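Local coordinates for protein cytochrome C (Marichromatium purpuratum 984, PDB 5LO9) that probably oxidises thiosulfate to tetrathionate, or runs the reverse reaction, and relays electrons through four covalently attached c-type hemes, at residues W113-D117 / D293-R297; S277-V281 / V341-P346. One frame throughout, in Å; residues are numbered along the deposited sequence.

Contact 1 (W113-D117 / D293-R297). With EDO (1,2-ethanediol), chain B.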
ATOM      1  N   TRP A 113     -10.735  -5.671 -24.359  1.00 35.10           N
ATOM      2  CA  TRP A 113     -11.022  -6.904 -23.636  1.00 46.89           C
ATOM      3  C   TRP A 113     -12.380  -6.824 -22.930  1.00 41.40           C
ATOM      4  O   TRP A 113     -13.163  -7.788 -22.956  1.00 38.31           O
ATOM      5  CB  TRP A 113      -9.898  -7.229 -22.626  1.00 45.15           C
ATOM      6  CG  TRP A 113      -8.619  -7.732 -23.269  1.00 38.88           C
ATOM      7  CD1 TRP A 113      -7.525  -6.986 -23.615  1.00 37.34           C
ATOM      8  CD2 TRP A 113      -8.313  -9.082 -23.630  1.00 36.69           C
ATOM      9  NE1 TRP A 113      -6.571  -7.782 -24.177  1.00 38.20           N
ATOM     10  CE2 TRP A 113      -7.025  -9.074 -24.208  1.00 37.43           C
ATOM     11  CE3 TRP A 113      -9.006 -10.293 -23.540  1.00 36.42           C
ATOM     12  CZ2 TRP A 113      -6.414 -10.231 -24.703  1.00 32.72           C
ATOM     13  CZ3 TRP A 113      -8.403 -11.435 -24.013  1.00 39.20           C
ATOM     14  CH2 TRP A 113      -7.105 -11.398 -24.585  1.00 40.62           C
ATOM     15  N   PRO A 114     -12.695  -5.705 -22.285  1.00 40.33           N
ATOM     16  CA  PRO A 114     -13.888  -5.680 -21.413  1.00 38.65           C
ATOM     17  C   PRO A 114     -15.201  -5.914 -22.117  1.00 42.51           C
ATOM     18  O   PRO A 114     -16.052  -6.637 -21.590  1.00 42.99           O
ATOM     19  CB  PRO A 114     -13.827  -4.288 -20.820  1.00 29.27           C
ATOM     20  CG  PRO A 114     -12.423  -3.949 -20.841  1.00 31.47           C
ATOM     21  CD  PRO A 114     -11.875  -4.507 -22.098  1.00 38.96           C
ATOM     22  N   GLU A 115     -15.405  -5.321 -23.286  1.00 44.36           N
ATOM     23  CA  GLU A 115     -16.657  -5.514 -23.999  1.00 45.02           C
ATOM     24  C   GLU A 115     -16.596  -6.552 -25.126  1.00 48.68           C
ATOM     25  O   GLU A 115     -17.635  -7.123 -25.481  1.00 50.25           O
ATOM     26  CB  GLU A 115     -17.114  -4.179 -24.565  1.00 44.97           C
ATOM     27  CG  GLU A 115     -17.284  -3.094 -23.477  1.00 51.40           C
ATOM     28  CD  GLU A 115     -18.120  -3.536 -22.271  1.00 64.29           C
ATOM     29  OE1 GLU A 115     -19.243  -4.085 -22.455  1.00 68.39           O
ATOM     30  OE2 GLU A 115     -17.660  -3.279 -21.125  1.00 70.10           O
ATOM     31  N   ARG A 116     -15.425  -6.835 -25.694  1.00 45.96           N
ATOM     32  CA  ARG A 116     -15.365  -7.733 -26.838  1.00 44.05           C
ATOM     33  C   ARG A 116     -14.322  -8.852 -26.724  1.00 42.38           C
ATOM     34  O   ARG A 116     -14.118  -9.584 -27.703  1.00 39.40           O
ATOM     35  CB  ARG A 116     -15.123  -6.913 -28.107  1.00 39.00           C
ATOM     36  CG  ARG A 116     -16.262  -5.992 -28.419  1.00 36.77           C
ATOM     37  CD  ARG A 116     -15.997  -5.160 -29.680  1.00 32.87           C
ATOM     38  NE  ARG A 116     -15.479  -3.846 -29.363  1.00 38.30           N
ATOM     39  CZ  ARG A 116     -15.224  -2.900 -30.252  1.00 41.05           C
ATOM     40  NH1 ARG A 116     -15.408  -3.112 -31.546  1.00 41.02           N
ATOM     41  NH2 ARG A 116     -14.743  -1.752 -29.837  1.00 37.33           N
ATOM     42  N   ASP A 117     -13.662  -9.025 -25.575  1.00 37.51           N
ATOM     43  CA  ASP A 117     -12.649 -10.087 -25.430  1.00 41.78           C
ATOM     44  C   ASP A 117     -11.622 -10.008 -26.563  1.00 36.34           C
ATOM     45  O   ASP A 117     -11.100 -11.015 -27.037  1.00 36.53           O
ATOM     46  CB  ASP A 117     -13.304 -11.481 -25.383  1.00 34.17           C
ATOM     47  CG  ASP A 117     -14.252 -11.658 -24.190  1.00 47.24           C
ATOM     48  OD1 ASP A 117     -13.839 -11.368 -23.042  1.00 45.09           O
ATOM     49  OD2 ASP A 117     -15.432 -12.048 -24.392  1.00 54.90           O
ATOM     50  N   ASP A 293      -4.312  -7.756 -20.363  1.00 42.57           N
ATOM     51  CA  ASP A 293      -4.789  -6.383 -20.490  1.00 42.41           C
ATOM     52  C   ASP A 293      -4.025  -5.485 -19.527  1.00 40.00           C
ATOM     53  O   ASP A 293      -4.581  -4.577 -18.903  1.00 43.32           O
ATOM     54  CB  ASP A 293      -6.305  -6.261 -20.279  1.00 41.98           C
ATOM     55  CG  ASP A 293      -6.855  -4.960 -20.852  1.00 43.32           C
ATOM     56  OD1 ASP A 293      -6.072  -4.287 -21.576  1.00 45.78           O
ATOM     57  OD2 ASP A 293      -8.044  -4.623 -20.624  1.00 37.60           O
ATOM     58  N   ASN A 294      -2.740  -5.781 -19.387  1.00 40.61           N
ATOM     59  CA  ASN A 294      -1.819  -4.968 -18.585  1.00 42.61           C
ATOM     60  C   ASN A 294      -2.292  -4.849 -17.141  1.00 43.07           C
ATOM     61  O   ASN A 294      -2.154  -3.808 -16.498  1.00 46.84           O
ATOM     62  CB  ASN A 294      -1.613  -3.597 -19.217  1.00 37.14           C
ATOM     63  CG  ASN A 294      -0.199  -3.083 -19.024  1.00 37.62           C
ATOM     64  OD1 ASN A 294       0.767  -3.859 -19.029  1.00 37.25           O
ATOM     65  ND2 ASN A 294      -0.065  -1.762 -18.897  1.00 37.48           N
ATOM     66  N   GLY A 295      -2.802  -5.953 -16.616  1.00 43.99           N
ATOM     67  CA  GLY A 295      -3.221  -6.017 -15.251  1.00 37.53           C
ATOM     68  C   GLY A 295      -4.669  -5.704 -15.032  1.00 38.08           C
ATOM     69  O   GLY A 295      -5.096  -5.693 -13.878  1.00 43.26           O
ATOM     70  N   ARG A 296      -5.464  -5.526 -16.090  1.00 35.41           N
ATOM     71  CA  ARG A 296      -6.865  -5.145 -15.886  1.00 42.19           C
ATOM     72  C   ARG A 296      -7.859  -6.295 -15.973  1.00 40.70           C
ATOM     73  O   ARG A 296      -9.004  -6.124 -15.537  1.00 42.71           O
ATOM     74  CB  ARG A 296      -7.289  -4.094 -16.902  1.00 39.66           C
ATOM     75  CG  ARG A 296      -6.398  -2.866 -16.981  1.00 44.65           C
ATOM     76  CD  ARG A 296      -6.724  -2.060 -18.189  1.00 38.80           C
ATOM     77  NE  ARG A 296      -6.390  -0.650 -18.085  1.00 44.59           N
ATOM     78  CZ  ARG A 296      -7.216   0.278 -17.624  1.00 45.97           C
ATOM     79  NH1 ARG A 296      -8.431  -0.040 -17.172  1.00 38.84           N
ATOM     80  NH2 ARG A 296      -6.809   1.526 -17.600  1.00 51.29           N
ATOM     81  N   ARG A 297      -7.458  -7.453 -16.495  1.00 38.93           N
ATOM     82  CA  ARG A 297      -8.409  -8.484 -16.905  1.00 33.75           C
ATOM     83  C   ARG A 297      -8.857  -9.363 -15.747  1.00 38.69           C
ATOM     84  O   ARG A 297      -8.060 -10.126 -15.169  1.00 33.43           O
ATOM     85  CB  ARG A 297      -7.782  -9.358 -17.968  1.00 42.64           C
ATOM     86  CG  ARG A 297      -8.657 -10.492 -18.427  1.00 45.36           C
ATOM     87  CD  ARG A 297      -9.672 -10.009 -19.401  1.00 45.01           C
ATOM     88  NE  ARG A 297     -10.221 -11.104 -20.203  1.00 53.65           N
ATOM     89  CZ  ARG A 297     -11.330 -11.027 -20.922  1.00 41.28           C
ATOM     90  NH1 ARG A 297     -12.052  -9.919 -20.953  1.00 50.35           N
ATOM     91  NH2 ARG A 297     -11.691 -12.061 -21.633  1.00 45.62           N
TER
HETATM   92  C1  EDO B1021      -1.777   1.036 -20.056  1.00 32.28           C
HETATM   93  O1  EDO B1021      -1.735  -0.054 -20.955  1.00 44.40           O
HETATM   94  C2  EDO B1021      -3.055   0.926 -19.208  1.00 56.87           C
HETATM   95  O2  EDO B1021      -2.994   0.535 -17.816  1.00 51.47           O
HETATM   96  O   HOH W   1      -8.588  -3.583 -23.728  1.00 35.38           O
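An interdomain seam joins a cytochrome c domain to the thiosulfate dehydrogenase part of the chain here, held by an Arg-Asp salt bridge beside a tryptophan. Segment 293-297 follows the CXXCH motif that ends in His-291, axial ligand of heme c #4, while the ring of Trp-113 lies about 6 Å (nearest atoms) from the side chain of Met-450, axial ligand of heme c #3. Arg-297 reaches across so that NH2 donates to OD1 of Asp-117 at 2.7 Å, with a weak second bond from NH1 to the same OD1 at 3.1 Å; Arg-237 also pairs with this carboxylate. Trp-113 CE3 lies over one face of the Arg-297 guanidinium, 3.6 Å from Arg-297 CZ. On the same side of the indole, at its pyrrole end, Asp-293 CG lies 3.5 Å from Trp-113 CD1, its carboxylate also salt-bridged to Arg-249. A water closes the seam, accepting from Trp-113 N at 3.1 Å and donating weakly to Asp-293 OD2 at 3.3 Å.

Contact 2 (S277-V281 / V341-P346)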
ATOM      1  N   SER A 277      13.880  -1.357 -15.386  1.00 40.21           N
ATOM      2  CA  SER A 277      13.553  -2.676 -14.847  1.00 36.10           C
ATOM      3  C   SER A 277      14.361  -3.788 -15.503  1.00 41.15           C
ATOM      4  O   SER A 277      14.558  -4.847 -14.900  1.00 37.31           O
ATOM      5  CB  SER A 277      12.038  -2.945 -14.969  1.00 34.21           C
ATOM      6  OG  SER A 277      11.546  -2.743 -16.303  1.00 45.15           O
ATOM      7  N   ALA A 278      14.843  -3.561 -16.713  1.00 46.20           N
ATOM      8  CA  ALA A 278      15.539  -4.609 -17.441  1.00 40.52           C
ATOM      9  C   ALA A 278      16.739  -5.160 -16.675  1.00 37.75           C
ATOM     10  O   ALA A 278      16.967  -6.384 -16.713  1.00 42.88           O
ATOM     11  CB  ALA A 278      15.929  -4.036 -18.815  1.00 38.20           C
ATOM     12  N   PRO A 279      17.517  -4.350 -15.967  1.00 37.94           N
ATOM     13  CA  PRO A 279      18.651  -4.897 -15.218  1.00 41.75           C
ATOM     14  C   PRO A 279      18.253  -5.861 -14.110  1.00 38.98           C
ATOM     15  O   PRO A 279      19.145  -6.501 -13.532  1.00 40.68           O
ATOM     16  CB  PRO A 279      19.324  -3.640 -14.639  1.00 37.54           C
ATOM     17  CG  PRO A 279      18.845  -2.512 -15.458  1.00 38.91           C
ATOM     18  CD  PRO A 279      17.445  -2.886 -15.846  1.00 45.28           C
ATOM     19  N   HIS A 280      16.968  -5.954 -13.771  1.00 37.90           N
ATOM     20  CA  HIS A 280      16.482  -6.867 -12.740  1.00 39.96           C
ATOM     21  C   HIS A 280      15.669  -8.006 -13.338  1.00 42.60           C
ATOM     22  O   HIS A 280      15.098  -8.795 -12.581  1.00 40.05           O
ATOM     23  CB  HIS A 280      15.636  -6.122 -11.696  1.00 39.90           C
ATOM     24  CG  HIS A 280      16.327  -4.924 -11.115  1.00 49.48           C
ATOM     25  ND1 HIS A 280      17.225  -5.013 -10.069  1.00 40.37           N
ATOM     26  CD2 HIS A 280      16.313  -3.619 -11.490  1.00 45.03           C
ATOM     27  CE1 HIS A 280      17.699  -3.808  -9.805  1.00 41.89           C
ATOM     28  NE2 HIS A 280      17.169  -2.945 -10.654  1.00 41.72           N
ATOM     29  N   VAL A 281      15.615  -8.119 -14.673  1.00 42.94           N
ATOM     30  CA  VAL A 281      14.866  -9.170 -15.372  1.00 42.17           C
ATOM     31  C   VAL A 281      15.871 -10.088 -16.035  1.00 38.73           C
ATOM     32  O   VAL A 281      16.699  -9.636 -16.839  1.00 39.73           O
ATOM     33  CB  VAL A 281      13.879  -8.586 -16.394  1.00 44.32           C
ATOM     34  CG1 VAL A 281      13.248  -9.704 -17.257  1.00 40.18           C
ATOM     35  CG2 VAL A 281      12.781  -7.779 -15.673  1.00 37.98           C
ATOM     36  N   VAL A 341      21.350  -9.044 -15.184  1.00 37.03           N
ATOM     37  CA  VAL A 341      22.632  -8.361 -15.107  1.00 40.24           C
ATOM     38  C   VAL A 341      22.947  -7.996 -13.665  1.00 43.65           C
ATOM     39  O   VAL A 341      24.044  -8.264 -13.161  1.00 50.56           O
ATOM     40  CB  VAL A 341      22.599  -7.118 -16.009  1.00 40.71           C
ATOM     41  CG1 VAL A 341      23.579  -6.132 -15.567  1.00 39.79           C
ATOM     42  CG2 VAL A 341      22.893  -7.525 -17.394  1.00 40.51           C
ATOM     43  N   SER A 342      21.987  -7.374 -12.986  1.00 43.33           N
ATOM     44  CA  SER A 342      22.155  -6.988 -11.591  1.00 42.00           C
ATOM     45  C   SER A 342      22.167  -8.181 -10.652  1.00 43.33           C
ATOM     46  O   SER A 342      22.637  -8.062  -9.518  1.00 50.57           O
ATOM     47  CB  SER A 342      21.016  -6.080 -11.171  1.00 41.72           C
ATOM     48  OG  SER A 342      19.948  -6.893 -10.715  1.00 47.33           O
ATOM     49  N   GLY A 343      21.599  -9.295 -11.066  1.00 35.14           N
ATOM     50  CA  GLY A 343      21.467 -10.444 -10.210  1.00 40.97           C
ATOM     51  C   GLY A 343      20.437 -10.341  -9.112  1.00 37.03           C
ATOM     52  O   GLY A 343      20.228 -11.340  -8.402  1.00 38.12           O
ATOM     53  N   GLN A 344      19.735  -9.208  -8.992  1.00 40.06           N
ATOM     54  CA  GLN A 344      18.939  -8.888  -7.806  1.00 42.56           C
ATOM     55  C   GLN A 344      17.537  -8.462  -8.175  1.00 37.17           C
ATOM     56  O   GLN A 344      17.289  -7.974  -9.278  1.00 45.79           O
ATOM     57  CB  GLN A 344      19.505  -7.714  -7.039  1.00 48.91           C
ATOM     58  CG  GLN A 344      20.852  -7.884  -6.401  1.00 59.36           C
ATOM     59  CD  GLN A 344      21.427  -6.523  -6.068  1.00 64.72           C
ATOM     60  OE1 GLN A 344      20.830  -5.781  -5.274  1.00 63.68           O
ATOM     61  NE2 GLN A 344      22.551  -6.152  -6.726  1.00 60.72           N
ATOM     62  N   VAL A 345      16.631  -8.565  -7.211  1.00 32.16           N
ATOM     63  CA  VAL A 345      15.317  -7.960  -7.423  1.00 36.62           C
ATOM     64  C   VAL A 345      15.474  -6.460  -7.236  1.00 33.56           C
ATOM     65  O   VAL A 345      16.490  -5.995  -6.714  1.00 42.68           O
ATOM     66  CB  VAL A 345      14.233  -8.506  -6.480  1.00 36.37           C
ATOM     67  CG1 VAL A 345      14.177  -9.986  -6.522  1.00 39.18           C
ATOM     68  CG2 VAL A 345      14.429  -8.033  -5.092  1.00 32.22           C
ATOM     69  N   PRO A 346      14.532  -5.661  -7.687  1.00 44.06           N
ATOM     70  CA  PRO A 346      14.703  -4.209  -7.599  1.00 36.83           C
ATOM     71  C   PRO A 346      14.622  -3.745  -6.162  1.00 39.77           C
ATOM     72  O   PRO A 346      13.936  -4.356  -5.335  1.00 34.18           O
ATOM     73  CB  PRO A 346      13.542  -3.661  -8.425  1.00 37.95           C
ATOM     74  CG  PRO A 346      13.025  -4.810  -9.177  1.00 47.42           C
ATOM     75  CD  PRO A 346      13.292  -6.028  -8.383  1.00 42.97           C
TER
HETATM   76  O   HOH W   2      19.324  -8.084 -17.089  1.00 40.19           O
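The backbone amide of Ser-342 donates to the carbonyl O of Pro-279 at 3.0 Å, and the ring of His-280 donates through ND1 to the carbonyl O of Gln-344 at 3.1 Å, so that two consecutive residues of 277-281 are tied to both sides of the turn at Gly-343. Ser-342 OG also lies 3.0 Å from Pro-279 O, a weak bond, and not a settled one, because the same proton has another acceptor within reach. The same hydroxyl oxygen accepts from Gln-344 N at 2.9 Å and thereby forms an ST turn, which curls the chain around Gly-343, whose positive phi suits glycine, and helps set the Gln-344 carbonyl before the imidazole. At the other end, a water donates to Ala-278 O at 2.9 Å and accepts from Val-341 N at 2.9 Å.

The packing of this surface contact centres on His-280 and Pro-346. Residues 278-280 form a short 3-10 turn that presents His-280 to the loop, and Pro-346 covers one face of its ring in a CH-pi contact, with Pro-346 CA 3.8 Å from the ring centroid. Pro-346 and Val-345 also touch helix 323-332, which carries Arg-326 and Cys-330 of the thiosulfate pocket. All the direct hydrogen bonds between the segments end on main-chain carbonyls and no charge pair is involved: two irregular loops are joined by backbone carbonyls that accept from one backbone amide and from the side chains of Ser-342 and His-280, which implies a histidine that must carry its proton on ND1.

Contacts 1 and 2 lie 28 Å apart between centres, their nearest atoms about 11 Å apart and not touching. Along the chain their segments alternate: 113-117, 277-281, 293-297, 341-346. The middle two flank the CXXCH motif of heme c #4, so the peptide that holds this heme leads from one contact into the other. Helix 351-363 is a further tie, since Arg-296 of contact 1 packs on it and the loop of contact 2 leads into it. Contact 2 stays within the thiosulfate dehydrogenase part, whereas contact 1 reaches back to a cytochrome c domain, consistent with a catalytic unit docked to its electron-accepting partner.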